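Local coordinates for type VII secretion system protein EssB (Staphylococcus aureus, PDB 4ANN) that is an integral membrane component of the type VII (Ess) secretion system, probably required for secretion of EsxA and EsxB, represented here by its cytoplasmic segment, at residues A[147-152]-A[173-178]. Numbering follows the deposited sequence.
Sequences VICAFN and FETKVI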
ATOM      1  N   VAL A 147       9.612  -4.285   4.074  1.00  5.67           N
ATOM      2  CA  VAL A 147      10.357  -5.468   4.468  1.00  5.76           C
ATOM      3  C   VAL A 147      11.210  -5.168   5.707  1.00  5.86           C
ATOM      4  O   VAL A 147      11.256  -5.925   6.676  1.00  6.41           O
ATOM      5  CB  VAL A 147      11.206  -5.984   3.302  1.00  6.36           C
ATOM      6  CG1 VAL A 147      12.170  -7.072   3.787  1.00  7.39           C
ATOM      7  CG2 VAL A 147      10.340  -6.488   2.151  1.00  6.83           C
ATOM      8  N   ILE A 148      11.943  -4.041   5.665  1.00  6.01           N
ATOM      9  CA  ILE A 148      12.803  -3.666   6.780  1.00  5.83           C
ATOM     10  C   ILE A 148      11.990  -3.500   8.037  1.00  5.63           C
ATOM     11  O   ILE A 148      12.356  -3.982   9.118  1.00  6.32           O
ATOM     12  CB  ILE A 148      13.596  -2.387   6.409  1.00  6.07           C
ATOM     13  CG1 ILE A 148      14.610  -2.707   5.314  1.00  7.30           C
ATOM     14  CG2 ILE A 148      14.234  -1.775   7.646  1.00  6.94           C
ATOM     15  CD1 ILE A 148      15.262  -1.508   4.690  1.00 10.59           C
ATOM     16  N   CYS A 149      10.861  -2.789   7.942  1.00  5.54           N
ATOM     17  CA  CYS A 149      10.002  -2.580   9.109  1.00  5.77           C
ATOM     18  C   CYS A 149       9.447  -3.867   9.660  1.00  5.94           C
ATOM     19  O   CYS A 149       9.333  -4.050  10.871  1.00  6.66           O
ATOM     20  CB  CYS A 149       8.875  -1.619   8.758  1.00  6.15           C
ATOM     21  SG  CYS A 149       9.401   0.091   8.512  1.00  6.88           S
ATOM     22  N   ALA A 150       9.084  -4.812   8.778  1.00  5.93           N
ATOM     23  CA  ALA A 150       8.533  -6.085   9.230  1.00  6.39           C
ATOM     24  C   ALA A 150       9.565  -6.849  10.066  1.00  6.17           C
ATOM     25  O   ALA A 150       9.139  -7.601  10.958  1.00  7.43           O
ATOM     26  CB  ALA A 150       8.069  -6.920   8.052  1.00  7.07           C
ATOM     27  N   PHE A 151      10.836  -6.706   9.762  1.00  6.25           N
ATOM     28  CA  PHE A 151      11.924  -7.412  10.445  1.00  6.76           C
ATOM     29  C   PHE A 151      12.510  -6.635  11.617  1.00  7.06           C
ATOM     30  O   PHE A 151      13.292  -7.205  12.372  1.00  9.76           O
ATOM     31  CB  PHE A 151      12.983  -7.877   9.457  1.00  7.56           C
ATOM     32  CG  PHE A 151      12.579  -9.148   8.767  1.00  7.47           C
ATOM     33  CD1 PHE A 151      12.883 -10.364   9.324  1.00  9.97           C
ATOM     34  CD2 PHE A 151      11.888  -9.125   7.572  1.00  8.09           C
ATOM     35  CE1 PHE A 151      12.530 -11.553   8.701  1.00 11.31           C
ATOM     36  CE2 PHE A 151      11.555 -10.303   6.934  1.00  8.63           C
ATOM     37  CZ  PHE A 151      11.864 -11.507   7.486  1.00 10.03           C
ATOM     38  N   ASN A 152      12.113  -5.385  11.840  1.00  6.83           N
ATOM     39  CA  ASN A 152      12.617  -4.636  12.995  1.00  7.41           C
ATOM     40  C   ASN A 152      11.544  -3.624  13.359  1.00  6.44           C
ATOM     41  O   ASN A 152      11.404  -2.581  12.701  1.00  6.55           O
ATOM     42  CB  ASN A 152      13.947  -3.975  12.682  1.00  9.14           C
ATOM     43  CG  ASN A 152      14.511  -3.236  13.893  1.00 10.36           C
ATOM     44  OD1 ASN A 152      13.834  -2.982  14.855  1.00 11.78           O
ATOM     45  ND2 ASN A 152      15.761  -2.838  13.742  1.00 15.87           N
ATOM     46  N   PHE A 173      21.137  -7.799   6.917  1.00 14.23           N
ATOM     47  CA  PHE A 173      19.877  -8.078   6.232  1.00 13.09           C
ATOM     48  C   PHE A 173      19.314  -6.837   5.548  1.00 10.59           C
ATOM     49  O   PHE A 173      18.898  -6.860   4.410  1.00 10.59           O
ATOM     50  CB  PHE A 173      18.884  -8.608   7.243  1.00 13.51           C
ATOM     51  CG  PHE A 173      17.486  -8.838   6.697  1.00 13.14           C
ATOM     52  CD1 PHE A 173      17.129  -9.968   6.000  1.00 15.65           C
ATOM     53  CD2 PHE A 173      16.489  -7.927   6.890  1.00 12.69           C
ATOM     54  CE1 PHE A 173      15.881 -10.172   5.503  1.00 17.27           C
ATOM     55  CE2 PHE A 173      15.215  -8.101   6.405  1.00 13.64           C
ATOM     56  CZ  PHE A 173      14.901  -9.231   5.712  1.00 15.42           C
ATOM     57  N   GLU A 174      19.339  -5.721   6.203  1.00 10.23           N
ATOM     58  CA  GLU A 174      18.784  -4.472   5.763  1.00  8.80           C
ATOM     59  C   GLU A 174      19.586  -4.023   4.579  1.00  8.83           C
ATOM     60  O   GLU A 174      19.000  -3.536   3.583  1.00  9.05           O
ATOM     61  CB  GLU A 174      18.698  -3.384   6.847  1.00  8.68           C
ATOM     62  CG  GLU A 174      17.705  -3.742   7.911  1.00  9.03           C
ATOM     63  CD  GLU A 174      17.683  -2.851   9.116  1.00  8.92           C
ATOM     64  OE1 GLU A 174      18.636  -2.092   9.328  1.00 11.21           O
ATOM     65  OE2 GLU A 174      16.702  -2.980   9.906  1.00  8.86           O
ATOM     66  N   THR A 175      20.904  -4.142   4.604  1.00  9.95           N
ATOM     67  CA  THR A 175      21.705  -3.773   3.409  1.00 11.37           C
ATOM     68  C   THR A 175      21.315  -4.598   2.199  1.00  9.82           C
ATOM     69  O   THR A 175      21.240  -4.084   1.096  1.00 11.21           O
ATOM     70  CB  THR A 175      23.188  -3.933   3.754  1.00 13.21           C
ATOM     71  OG1 THR A 175      23.479  -2.994   4.751  1.00 16.23           O
ATOM     72  CG2 THR A 175      24.079  -3.693   2.517  1.00 20.70           C
ATOM     73  N   LYS A 176      21.132  -5.913   2.381  1.00 10.62           N
ATOM     74  CA  LYS A 176      20.780  -6.766   1.257  1.00 11.05           C
ATOM     75  C   LYS A 176      19.440  -6.352   0.665  1.00  9.92           C
ATOM     76  O   LYS A 176      19.243  -6.349  -0.550  1.00 11.88           O
ATOM     77  CB  LYS A 176      20.756  -8.241   1.597  1.00 14.06           C
ATOM     78  CG  LYS A 176      22.157  -8.849   1.834  1.00 23.24           C
ATOM     79  N   VAL A 177      18.456  -6.007   1.541  1.00  8.62           N
ATOM     80  CA  VAL A 177      17.174  -5.544   1.050  1.00  8.04           C
ATOM     81  C   VAL A 177      17.362  -4.263   0.243  1.00  7.90           C
ATOM     82  O   VAL A 177      16.842  -4.119  -0.863  1.00  8.89           O
ATOM     83  CB  VAL A 177      16.206  -5.331   2.243  1.00  7.90           C
ATOM     84  CG1 VAL A 177      14.956  -4.622   1.777  1.00  8.31           C
ATOM     85  CG2 VAL A 177      15.855  -6.667   2.875  1.00  9.72           C
ATOM     86  N   ILE A 178      18.096  -3.308   0.772  1.00  7.81           N
ATOM     87  CA  ILE A 178      18.303  -2.027   0.167  1.00  8.49           C
ATOM     88  C   ILE A 178      18.980  -2.144  -1.174  1.00  9.26           C
ATOM     89  O   ILE A 178      18.664  -1.377  -2.112  1.00 10.46           O
ATOM     90  CB  ILE A 178      19.075  -1.105   1.124  1.00  8.74           C
ATOM     91  CG1 ILE A 178      18.135  -0.669   2.272  1.00  9.07           C
ATOM     92  CG2 ILE A 178      19.671   0.090   0.395  1.00 10.26           C
ATOM     93  CD1 ILE A 178      18.844  -0.024   3.437  1.00 11.21           C
TER
HETATM   94  O   HOH W   1      14.983  -5.046   9.449  1.00  8.36           O
HETATM   95  O   HOH W   2      17.776  -3.638  12.293  0.55 11.86           O
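F173 drives the edge of its ring against one face of F151, an edge-to-face pair with centroids 4.6 Å apart and planes inclined at 50°. The leading atom is CZ of F173, 3.5 Å from CD2 of F151 and set toward the rim of that ring. With its CG anti to the backbone N (chi1 175°), F173 stretches across to the other helix. V147 continues the apolar layer: its CG1 packs on CZ of F173 and lies 3.8 Å from CG2 of V177, a methyl that also sits over one face of the F173 ring. I148 reaches V177 and I178, CG1 against CG1 of V177 and CD1 3.8 Å from CG1 of I178. The contact joins the last turn of helix 136-151 to helix 172-179, two nearly antiparallel segments (162°) with axes 10.3 Å apart, in the helical part of the cytoplasmic domain, whose family falls in the protein kinase clan, consistent with a kinase-like helical lobe. L160 of helix 157-162 packs on I148, and F189 of helix 183-192 on V177. E174 runs extended beyond CG at about a right angle to I148, OE2 passing 3.6 Å from CG2 of the isoleucine. Two waters bridge this oxygen to the other helix end: one donates to both OE2 of E174 and O of I148, 2.9 Å from the latter; the second donates to OE2 and accepts from ND2 of N152, whose OD1 takes the backbone N of K154. Q155 also bonds OE2, while H168 and the backbone N of T171 hold OE1, so partners on both oxygens fix the carboxylate's rotation.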